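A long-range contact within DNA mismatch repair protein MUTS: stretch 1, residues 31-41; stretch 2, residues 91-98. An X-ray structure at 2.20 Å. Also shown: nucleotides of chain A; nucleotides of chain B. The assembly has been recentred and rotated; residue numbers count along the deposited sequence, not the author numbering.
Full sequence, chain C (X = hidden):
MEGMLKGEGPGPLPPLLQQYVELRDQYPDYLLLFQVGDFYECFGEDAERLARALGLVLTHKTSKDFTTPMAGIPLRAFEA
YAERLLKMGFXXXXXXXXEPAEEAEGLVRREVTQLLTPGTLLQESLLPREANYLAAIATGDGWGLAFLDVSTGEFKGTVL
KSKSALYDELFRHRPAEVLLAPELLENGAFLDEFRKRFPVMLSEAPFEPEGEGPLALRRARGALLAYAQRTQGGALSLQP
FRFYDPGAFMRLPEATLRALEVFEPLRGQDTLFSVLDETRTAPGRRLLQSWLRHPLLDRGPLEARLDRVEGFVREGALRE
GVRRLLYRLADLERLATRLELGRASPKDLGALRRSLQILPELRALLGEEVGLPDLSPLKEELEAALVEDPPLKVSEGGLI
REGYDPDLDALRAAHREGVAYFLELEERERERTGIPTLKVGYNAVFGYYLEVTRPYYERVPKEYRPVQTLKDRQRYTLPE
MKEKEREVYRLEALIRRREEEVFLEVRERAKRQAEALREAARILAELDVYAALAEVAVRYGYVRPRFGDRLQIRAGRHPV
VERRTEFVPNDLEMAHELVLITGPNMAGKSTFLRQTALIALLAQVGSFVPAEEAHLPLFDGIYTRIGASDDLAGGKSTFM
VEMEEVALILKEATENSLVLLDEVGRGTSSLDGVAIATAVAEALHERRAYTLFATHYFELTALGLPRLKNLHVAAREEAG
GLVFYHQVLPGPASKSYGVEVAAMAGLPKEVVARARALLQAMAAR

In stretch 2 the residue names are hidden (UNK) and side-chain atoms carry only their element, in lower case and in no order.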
# COMPACT_ATOMS: atom_id res chain seq x y z
N LEU C 31 -19.88 -10.06 -3.02
CA LEU C 31 -20.40 -9.39 -1.85
C LEU C 31 -21.68 -8.77 -2.38
O LEU C 31 -21.64 -7.91 -3.26
CB LEU C 31 -19.46 -8.29 -1.35
CG LEU C 31 -19.99 -7.57 -0.11
CD1 LEU C 31 -20.26 -8.59 0.99
CD2 LEU C 31 -18.99 -6.53 0.37
N LEU C 32 -22.81 -9.23 -1.86
CA LEU C 32 -24.10 -8.75 -2.30
C LEU C 32 -24.54 -7.45 -1.63
O LEU C 32 -24.55 -7.35 -0.40
CB LEU C 32 -25.15 -9.84 -2.08
CG LEU C 32 -26.51 -9.63 -2.75
CD1 LEU C 32 -27.04 -10.97 -3.23
CD2 LEU C 32 -27.48 -8.96 -1.79
N LEU C 33 -24.87 -6.46 -2.45
CA LEU C 33 -25.33 -5.16 -1.98
C LEU C 33 -26.82 -5.16 -2.26
O LEU C 33 -27.26 -5.01 -3.40
CB LEU C 33 -24.62 -4.04 -2.74
CG LEU C 33 -23.10 -4.02 -2.50
CD1 LEU C 33 -22.45 -2.90 -3.30
CD2 LEU C 33 -22.82 -3.83 -1.02
N PHE C 34 -27.59 -5.33 -1.19
CA PHE C 34 -29.05 -5.43 -1.24
C PHE C 34 -29.73 -4.08 -1.07
O PHE C 34 -29.74 -3.51 0.03
CB PHE C 34 -29.49 -6.39 -0.13
CG PHE C 34 -30.90 -6.88 -0.26
CD1 PHE C 34 -31.32 -7.54 -1.41
CD2 PHE C 34 -31.79 -6.74 0.80
CE1 PHE C 34 -32.61 -8.07 -1.51
CE2 PHE C 34 -33.08 -7.26 0.72
CZ PHE C 34 -33.50 -7.93 -0.43
N GLN C 35 -30.30 -3.58 -2.16
CA GLN C 35 -31.00 -2.29 -2.15
C GLN C 35 -32.30 -2.29 -1.35
O GLN C 35 -33.17 -3.13 -1.56
CB GLN C 35 -31.27 -1.87 -3.60
CG GLN C 35 -32.56 -1.08 -3.84
CD GLN C 35 -32.44 0.38 -3.50
OE1 GLN C 35 -32.99 1.24 -4.20
NE2 GLN C 35 -31.73 0.68 -2.42
N VAL C 36 -32.43 -1.33 -0.44
CA VAL C 36 -33.63 -1.17 0.38
C VAL C 36 -33.80 0.34 0.53
O VAL C 36 -33.18 0.95 1.39
CB VAL C 36 -33.48 -1.79 1.80
CG1 VAL C 36 -34.81 -1.75 2.53
CG2 VAL C 36 -32.97 -3.21 1.71
N GLY C 37 -34.62 0.93 -0.32
CA GLY C 37 -34.80 2.37 -0.26
C GLY C 37 -33.59 3.07 -0.85
O GLY C 37 -33.11 2.69 -1.92
N ASP C 38 -33.07 4.08 -0.15
CA ASP C 38 -31.90 4.81 -0.65
C ASP C 38 -30.57 4.29 -0.10
O ASP C 38 -29.59 5.03 -0.02
CB ASP C 38 -32.04 6.29 -0.33
CG ASP C 38 -33.26 6.91 -0.97
OD1 ASP C 38 -33.42 6.78 -2.20
OD2 ASP C 38 -34.07 7.51 -0.23
N PHE C 39 -30.55 3.02 0.29
CA PHE C 39 -29.34 2.41 0.81
C PHE C 39 -29.12 0.99 0.27
O PHE C 39 -30.08 0.27 0.02
CB PHE C 39 -29.38 2.32 2.35
CG PHE C 39 -29.18 3.63 3.05
CD1 PHE C 39 -30.21 4.57 3.11
CD2 PHE C 39 -27.96 3.94 3.64
CE1 PHE C 39 -30.03 5.78 3.76
CE2 PHE C 39 -27.77 5.16 4.30
CZ PHE C 39 -28.81 6.08 4.36
N TYR C 40 -27.85 0.63 0.09
CA TYR C 40 -27.47 -0.72 -0.33
C TYR C 40 -27.01 -1.32 0.98
O TYR C 40 -26.00 -0.90 1.55
CB TYR C 40 -26.28 -0.68 -1.30
CG TYR C 40 -26.67 -0.52 -2.74
CD1 TYR C 40 -26.23 0.57 -3.48
CD2 TYR C 40 -27.48 -1.47 -3.37
CE1 TYR C 40 -26.58 0.72 -4.82
CE2 TYR C 40 -27.84 -1.34 -4.71
CZ TYR C 40 -27.38 -0.24 -5.43
OH TYR C 40 -27.71 -0.11 -6.75
N GLU C 41 -27.76 -2.30 1.47
CA GLU C 41 -27.43 -2.90 2.76
C GLU C 41 -26.93 -4.34 2.72
O GLU C 41 -27.12 -5.06 1.74
CB GLU C 41 -28.66 -2.82 3.67
CG GLU C 41 -29.50 -1.56 3.44
CD GLU C 41 -30.73 -1.49 4.34
OE1 GLU C 41 -31.41 -2.53 4.50
OE2 GLU C 41 -31.02 -0.40 4.86
N UNK C 91 -15.73 -8.76 -5.16
CA UNK C 91 -16.50 -8.87 -6.40
C UNK C 91 -17.86 -8.40 -5.88
O UNK C 91 -18.22 -8.72 -4.75
n UNK C 91 -13.00 -14.60 -7.99
n UNK C 91 -14.41 -13.79 -6.38
c UNK C 91 -15.76 -12.20 -8.28
n UNK C 91 -14.63 -13.08 -8.56
c UNK C 91 -16.63 -10.32 -6.89
c UNK C 91 -14.01 -13.82 -7.64
c UNK C 91 -15.37 -10.93 -7.51
N UNK C 92 -18.63 -7.66 -6.67
CA UNK C 92 -19.91 -7.17 -6.18
C UNK C 92 -21.14 -7.58 -6.98
O UNK C 92 -21.19 -7.43 -8.20
c UNK C 92 -18.69 -3.51 -5.64
c UNK C 92 -18.64 -5.02 -5.45
c UNK C 92 -18.56 -5.39 -3.99
c UNK C 92 -19.88 -5.65 -6.08
N UNK C 93 -22.14 -8.09 -6.27
CA UNK C 93 -23.41 -8.47 -6.89
C UNK C 93 -24.38 -7.38 -6.45
O UNK C 93 -24.64 -7.22 -5.26
c UNK C 93 -23.86 -9.83 -6.39
N UNK C 94 -24.88 -6.62 -7.42
CA UNK C 94 -25.80 -5.52 -7.14
C UNK C 94 -27.25 -5.93 -7.29
O UNK C 94 -27.70 -6.25 -8.39
c UNK C 94 -26.56 -3.24 -7.89
c UNK C 94 -24.12 -3.77 -7.77
c UNK C 94 -25.50 -4.32 -8.07
N UNK C 95 -27.97 -5.91 -6.18
CA UNK C 95 -29.38 -6.25 -6.19
C UNK C 95 -30.17 -4.97 -5.99
O UNK C 95 -30.07 -4.33 -4.94
c UNK C 95 -29.68 -7.23 -5.08
N UNK C 96 -30.93 -4.58 -7.01
CA UNK C 96 -31.73 -3.36 -6.92
C UNK C 96 -33.22 -3.66 -6.86
O UNK C 96 -33.65 -4.81 -6.98
c UNK C 96 -30.05 -1.98 -8.23
o UNK C 96 -29.50 -1.55 -7.20
c UNK C 96 -31.49 -2.46 -8.14
o UNK C 96 -29.49 -2.01 -9.35
N UNK C 97 -34.00 -2.61 -6.65
CA UNK C 97 -35.45 -2.72 -6.62
C UNK C 97 -35.88 -2.53 -8.07
O UNK C 97 -35.74 -1.45 -8.64
c UNK C 97 -35.69 -1.86 -4.24
c UNK C 97 -36.04 -1.64 -5.71
c UNK C 97 -36.21 -0.78 -3.32
o UNK C 97 -36.18 -0.92 -2.10
n UNK C 97 -36.68 0.32 -3.90
N UNK C 98 -36.37 -3.61 -8.66
CA UNK C 98 -36.80 -3.63 -10.05
C UNK C 98 -38.23 -3.14 -10.26
O UNK C 98 -38.65 -2.87 -11.38
c UNK C 98 -35.24 -5.54 -10.45
c UNK C 98 -36.67 -5.06 -10.61
c UNK C 98 -37.10 -5.11 -12.07
P DT A 13 -27.69 4.05 12.72
OP1 DT A 13 -26.91 3.66 13.93
OP2 DT A 13 -28.48 5.30 12.72
O5' DT A 13 -26.70 4.09 11.48
C5' DT A 13 -27.18 3.57 10.26
C4' DT A 13 -26.04 3.10 9.39
O4' DT A 13 -26.67 2.23 8.43
C3' DT A 13 -25.40 4.23 8.59
O3' DT A 13 -24.02 3.98 8.34
C2' DT A 13 -26.24 4.29 7.32
C1' DT A 13 -26.84 2.89 7.19
N1 DT A 13 -28.29 2.86 6.88
C2 DT A 13 -28.80 1.73 6.29
O2 DT A 13 -28.12 0.75 6.03
N3 DT A 13 -30.14 1.80 5.99
C4 DT A 13 -31.00 2.84 6.24
O4 DT A 13 -32.17 2.77 5.89
C5 DT A 13 -30.40 3.99 6.90
C7 DT A 13 -31.27 5.15 7.24
C6 DT A 13 -29.09 3.94 7.18
P DC B 12 -38.48 9.48 0.95
OP1 DC B 12 -38.00 10.03 -0.34
OP2 DC B 12 -39.86 9.76 1.40
O5' DC B 12 -38.26 7.90 0.89
C5' DC B 12 -37.08 7.37 0.29
C4' DC B 12 -37.04 5.87 0.44
O4' DC B 12 -36.84 5.51 1.82
C3' DC B 12 -38.29 5.12 -0.02
O3' DC B 12 -37.87 3.92 -0.68
C2' DC B 12 -39.03 4.83 1.28
C1' DC B 12 -37.90 4.69 2.29
N1 DC B 12 -38.22 5.15 3.66
C2 DC B 12 -37.61 4.52 4.75
O2 DC B 12 -36.89 3.53 4.56
N3 DC B 12 -37.83 5.00 6.00
C4 DC B 12 -38.64 6.04 6.18
N4 DC B 12 -38.81 6.49 7.42
C5 DC B 12 -39.30 6.68 5.08
C6 DC B 12 -39.07 6.20 3.85
P DG A 14 -22.93 5.13 8.65
OP1 DG A 14 -21.58 4.54 8.49
OP2 DG A 14 -23.29 5.80 9.93
O5' DG A 14 -23.16 6.19 7.49
C5' DG A 14 -23.07 5.82 6.13
C4' DG A 14 -23.53 6.96 5.26
O4' DG A 14 -24.96 7.13 5.41
C3' DG A 14 -22.90 8.31 5.62
O3' DG A 14 -22.64 9.04 4.43
C2' DG A 14 -23.97 8.98 6.48
C1' DG A 14 -25.27 8.42 5.92
N9 DG A 14 -26.33 8.25 6.91
C8 DG A 14 -26.19 7.72 8.17
N7 DG A 14 -27.31 7.67 8.84
C5 DG A 14 -28.25 8.20 7.97
C6 DG A 14 -29.65 8.39 8.14
O6 DG A 14 -30.35 8.13 9.12
N1 DG A 14 -30.23 8.96 7.01
C2 DG A 14 -29.56 9.28 5.86
N2 DG A 14 -30.30 9.78 4.86
N3 DG A 14 -28.25 9.12 5.69
C4 DG A 14 -27.67 8.57 6.78

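Position 91 carries seven side-chain atoms: three carbons in a row, a nitrogen, then a carbon bearing two more nitrogens. That guanidinium makes it Arg91. Its side chain leads away from stretch 1 and finds partners elsewhere in the structure, so the contact uses the backbone: Leu31 N donates to Arg91 O at 2.7 Å, almost in line.

Position 92 has four carbons, forked at the second, and one terminal carbon of the fork lies 4.0 Å from Leu31 CB. This is a leucine, Leu92. It pairs with Leu31 in parallel register and shares its face of the sheet. Its backbone N and O point away from strand 31-36, as alternate residues of a parallel pairing must, though Leu92 CA makes a CA-H...O contact of 3.5 Å with Leu31 O.

Position 93 has one side-chain carbon, its CB, 4.5 Å from Leu32 CB; hence Ala93. Here the backbone works in both directions: Ala93 N donates to Leu31 O at 3.1 Å, and Ala93 O accepts from Leu33 N at 2.9 Å. Its methyl group sits on the face shared with Leu32.

At position 94 a single carbon carries two more, and one of that pair packs 3.9 Å from CE2 of Tyr40, which reaches over from the next strand of stretch 1. The beta-branched pattern is that of valine. Val94 pairs with Leu33 and projects to the face of Leu31 and Leu33.

Position 95 again offers one carbon, its CB, 4.0 Å from Phe34 CD1, at the ring edge, and 4.3 Å from Leu32 CD2. This is Ala95. The methyl packs against two larger side chains, Phe34 and Leu32. The backbone repeats the ladder two residues on: Ala95 N donates to Leu33 O at 3.0 Å, and Gln35 N to Ala95 O at 2.9 Å.

Position 96 shows two carbons, the second carrying two oxygens, one of which lies 2.3 Å from Tyr40 OH. A carboxylate one carbon beyond CB makes it Asp96. Tyr40 OH donates to Asp96 OD1 in this very short hydrogen bond, near the plane of the ring.

Position 97 has three carbons in a chain, the third holding one oxygen and one nitrogen; the second carbon lies 3.3 Å from Gln35 CG, and the oxygen 3.0 Å from Gly37 N. This is a glutamine. Gln97 meets Gln35 closely, and its amide oxygen takes over where the backbone ladder stops: Gly37 N donates to Gln97 OE1.

Position 98 has one carbon bearing two others, Val98, exposed and without contact to stretch 1.

The contact works as a short parallel pairing with polar side-chain anchors at its C-terminal end. Five backbone hydrogen bonds between 31-35 and 91-95 set the register, while alternation sends Leu31, Leu33, Leu92 and Val94 to one face and Leu32, Phe34, Ala93 and Ala95 to the other. On the second face alanines meet larger partners, a compact division of volume. Beyond the ladder, side chains at 96 and 97 supply polar anchors to Tyr40 and to Gly37, the latter in the turn that leads to Phe39, whose ring lies over DT13 of chain A.

Stretch 2 91-98: RLAVADQV
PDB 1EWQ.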